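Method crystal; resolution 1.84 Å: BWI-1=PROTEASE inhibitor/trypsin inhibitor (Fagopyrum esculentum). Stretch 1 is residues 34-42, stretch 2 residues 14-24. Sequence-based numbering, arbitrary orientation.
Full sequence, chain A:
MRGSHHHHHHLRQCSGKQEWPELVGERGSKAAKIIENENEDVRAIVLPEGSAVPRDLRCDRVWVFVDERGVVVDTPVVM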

# COMPACT_ATOMS: atom_id res chain seq x y z
N ILE A 34 -9.15 -1.64 1.98
CA ILE A 34 -9.67 -0.97 0.77
C ILE A 34 -8.84 -1.33 -0.44
O ILE A 34 -9.36 -1.61 -1.52
CB ILE A 34 -9.71 0.57 0.98
CG1 ILE A 34 -10.80 0.92 2.02
CG2 ILE A 34 -9.98 1.33 -0.35
CD1 ILE A 34 -10.77 2.38 2.50
N ILE A 35 -7.53 -1.34 -0.26
CA ILE A 35 -6.63 -1.65 -1.36
C ILE A 35 -6.93 -3.06 -1.90
O ILE A 35 -7.04 -3.25 -3.12
CB ILE A 35 -5.17 -1.54 -0.89
CG1 ILE A 35 -4.80 -0.06 -0.74
CG2 ILE A 35 -4.21 -2.23 -1.90
CD1 ILE A 35 -3.59 0.19 0.15
N GLU A 36 -7.06 -4.02 -0.98
CA GLU A 36 -7.25 -5.42 -1.36
C GLU A 36 -8.63 -5.68 -1.96
O GLU A 36 -8.78 -6.54 -2.83
CB GLU A 36 -6.95 -6.34 -0.17
CG GLU A 36 -5.43 -6.44 0.13
CD GLU A 36 -5.14 -7.25 1.35
OE1 GLU A 36 -6.10 -7.75 1.99
OE2 GLU A 36 -3.95 -7.39 1.69
N ASN A 37 -9.63 -4.91 -1.52
CA ASN A 37 -10.96 -4.94 -2.12
C ASN A 37 -10.98 -4.35 -3.53
O ASN A 37 -11.69 -4.85 -4.40
CB ASN A 37 -11.95 -4.17 -1.25
CG ASN A 37 -12.44 -4.97 -0.06
OD1 ASN A 37 -12.89 -4.40 0.95
ND2 ASN A 37 -12.37 -6.30 -0.15
N GLU A 38 -10.18 -3.30 -3.75
CA GLU A 38 -10.21 -2.56 -5.00
C GLU A 38 -9.35 -3.18 -6.08
O GLU A 38 -9.57 -2.93 -7.26
CB GLU A 38 -9.81 -1.10 -4.80
CG GLU A 38 -10.83 -0.34 -3.95
CD GLU A 38 -10.56 1.14 -3.88
OE1 GLU A 38 -9.45 1.56 -4.27
OE2 GLU A 38 -11.45 1.90 -3.43
N ASN A 39 -8.37 -3.98 -5.66
CA ASN A 39 -7.54 -4.71 -6.60
C ASN A 39 -7.32 -6.09 -6.05
O ASN A 39 -6.50 -6.32 -5.17
CB ASN A 39 -6.21 -3.98 -6.89
CG ASN A 39 -5.35 -4.69 -7.93
OD1 ASN A 39 -5.46 -5.90 -8.09
ND2 ASN A 39 -4.48 -3.96 -8.60
N GLU A 40 -8.09 -7.04 -6.58
CA GLU A 40 -8.12 -8.40 -6.08
C GLU A 40 -6.85 -9.22 -6.35
O GLU A 40 -6.74 -10.36 -5.88
CB GLU A 40 -9.36 -9.11 -6.64
CG GLU A 40 -10.67 -8.43 -6.27
N ASP A 41 -5.89 -8.64 -7.05
CA ASP A 41 -4.62 -9.32 -7.31
C ASP A 41 -3.52 -9.03 -6.31
O ASP A 41 -2.45 -9.63 -6.37
CB ASP A 41 -4.09 -8.97 -8.69
CG ASP A 41 -4.90 -9.60 -9.80
OD1 ASP A 41 -4.81 -9.10 -10.94
OD2 ASP A 41 -5.62 -10.58 -9.51
N VAL A 42 -3.75 -8.10 -5.38
CA VAL A 42 -2.65 -7.66 -4.55
C VAL A 42 -2.79 -7.99 -3.06
O VAL A 42 -3.89 -8.24 -2.55
CB VAL A 42 -2.41 -6.14 -4.71
CG1 VAL A 42 -2.35 -5.77 -6.18
CG2 VAL A 42 -3.53 -5.35 -3.99
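Stretch 2 (14-24) CSGKQEWPELV

Stretch 2 runs as a loop from Cys14 to Trp20, largely extended but bent at Gln18, then a 3-10 segment at 21-23, and lies antiparallel along the end of the helix of stretch 1: Gly16 faces Asn39 (CA-CA 5.9 Å), Trp20 faces Ile35 (CA-CA 7.6 Å) and Leu23 faces Ile34 (CA-CA 8.7 Å). Asn39, the first residue to leave helical angles, anchors the early part of the loop. Asn39 ND2 donates to Lys17 O (2.9 Å) and weakly to Ser15 O (3.3 Å), while Asn39 OD1 accepts from Asp41 N (3.0 Å) inside the type I turn 39-42, so both ends of the amide are used. Water 1 accepts from Asn39 ND2 (3.3 Å) and lies 2.9 Å from Ser15 O. Gly16, at phi 89°, passes close to this amide; an ideal CB would lie 3.1 Å from Asn39 ND2. Water 3 joins the backbones, accepting from Lys17 N (2.9 Å) and donating to Glu38 O (2.6 Å). Glu38 OE1 takes two donors, Lys17 NZ in a salt bridge (2.8 Å) and Trp20 NE1 (2.8 Å). Lys17 NZ also bridges to Glu22 OE1 (2.7 Å), which offsets the approach of Glu38 OE1 to Glu22 OE1 (4.0 Å); water 4 donates to Glu22 OE1 and Glu38 OE2. Beyond these polar contacts, Ile35 CG1 sits over the Trp20 five-membered ring, 3.7 Å from its centroid, and meets Leu23 CD2 at 3.6 Å.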

# COMPACT_ATOMS: atom_id res chain seq x y z
N CYS A 14 0.98 -4.61 -15.07
CA CYS A 14 0.01 -5.00 -14.05
C CYS A 14 -1.38 -4.65 -14.49
O CYS A 14 -1.56 -3.73 -15.26
CB CYS A 14 0.32 -4.26 -12.76
SG CYS A 14 2.00 -4.55 -12.25
N SER A 15 -2.36 -5.38 -13.95
CA SER A 15 -3.76 -5.07 -14.20
C SER A 15 -4.42 -4.47 -12.97
O SER A 15 -4.02 -4.72 -11.82
CB SER A 15 -4.50 -6.34 -14.59
OG SER A 15 -4.53 -7.22 -13.47
N GLY A 16 -5.44 -3.66 -13.21
CA GLY A 16 -6.28 -3.15 -12.14
C GLY A 16 -5.72 -1.86 -11.59
O GLY A 16 -4.78 -1.31 -12.15
N LYS A 17 -6.31 -1.38 -10.49
CA LYS A 17 -5.95 -0.08 -9.93
C LYS A 17 -4.51 -0.15 -9.40
O LYS A 17 -4.15 -1.11 -8.73
CB LYS A 17 -6.93 0.29 -8.81
CG LYS A 17 -6.63 1.64 -8.13
CD LYS A 17 -7.82 2.07 -7.29
CE LYS A 17 -7.59 3.40 -6.60
NZ LYS A 17 -8.81 3.86 -5.81
N GLN A 18 -3.70 0.87 -9.70
CA GLN A 18 -2.27 0.83 -9.38
C GLN A 18 -1.81 1.77 -8.27
O GLN A 18 -0.67 1.68 -7.81
CB GLN A 18 -1.44 1.14 -10.64
CG GLN A 18 -1.58 0.10 -11.77
CD GLN A 18 -1.16 -1.29 -11.32
OE1 GLN A 18 -2.00 -2.18 -11.17
NE2 GLN A 18 0.14 -1.49 -11.10
N GLU A 19 -2.65 2.72 -7.87
CA GLU A 19 -2.23 3.68 -6.84
C GLU A 19 -3.42 4.25 -6.09
O GLU A 19 -4.53 4.34 -6.64
CB GLU A 19 -1.40 4.82 -7.46
CG GLU A 19 -2.19 5.71 -8.38
CD GLU A 19 -2.47 5.05 -9.73
OE1 GLU A 19 -1.51 4.51 -10.34
OE2 GLU A 19 -3.63 5.09 -10.16
N TRP A 20 -3.17 4.64 -4.84
CA TRP A 20 -4.22 5.04 -3.91
C TRP A 20 -3.84 6.33 -3.17
O TRP A 20 -3.70 6.31 -1.94
CB TRP A 20 -4.45 3.92 -2.88
CG TRP A 20 -5.14 2.68 -3.44
CD1 TRP A 20 -6.49 2.38 -3.40
CD2 TRP A 20 -4.51 1.57 -4.11
NE1 TRP A 20 -6.72 1.18 -4.01
CE2 TRP A 20 -5.54 0.65 -4.45
CE3 TRP A 20 -3.19 1.26 -4.47
CZ2 TRP A 20 -5.29 -0.57 -5.12
CZ3 TRP A 20 -2.93 0.05 -5.12
CH2 TRP A 20 -3.99 -0.83 -5.47
N PRO A 21 -3.68 7.44 -3.90
CA PRO A 21 -3.31 8.72 -3.28
C PRO A 21 -4.36 9.13 -2.23
O PRO A 21 -4.05 9.78 -1.24
CB PRO A 21 -3.29 9.69 -4.48
CG PRO A 21 -4.25 9.03 -5.50
CD PRO A 21 -3.86 7.58 -5.36
N GLU A 22 -5.60 8.73 -2.47
CA GLU A 22 -6.71 9.06 -1.58
C GLU A 22 -6.60 8.42 -0.19
O GLU A 22 -7.27 8.85 0.75
CB GLU A 22 -8.07 8.73 -2.22
CG GLU A 22 -8.46 7.25 -2.22
CD GLU A 22 -7.91 6.46 -3.41
OE1 GLU A 22 -8.38 5.33 -3.62
OE2 GLU A 22 -7.00 6.96 -4.14
N LEU A 23 -5.76 7.39 -0.07
CA LEU A 23 -5.61 6.70 1.22
C LEU A 23 -4.54 7.29 2.15
O LEU A 23 -4.37 6.83 3.28
CB LEU A 23 -5.37 5.21 1.00
CG LEU A 23 -6.60 4.28 0.98
CD1 LEU A 23 -7.97 4.95 0.78
CD2 LEU A 23 -6.43 3.06 0.09
N VAL A 24 -3.81 8.29 1.67
CA VAL A 24 -2.85 8.97 2.54
C VAL A 24 -3.70 9.70 3.60
O VAL A 24 -4.70 10.31 3.26
CB VAL A 24 -1.99 9.96 1.77
CG1 VAL A 24 -1.10 10.79 2.72
CG2 VAL A 24 -1.13 9.21 0.74
O HOH W 1 -1.79 -5.18 -10.07
O HOH W 2 -1.88 -7.60 -11.99
O HOH W 3 -8.53 -2.99 -9.67
O HOH W 4 -10.48 4.26 -2.45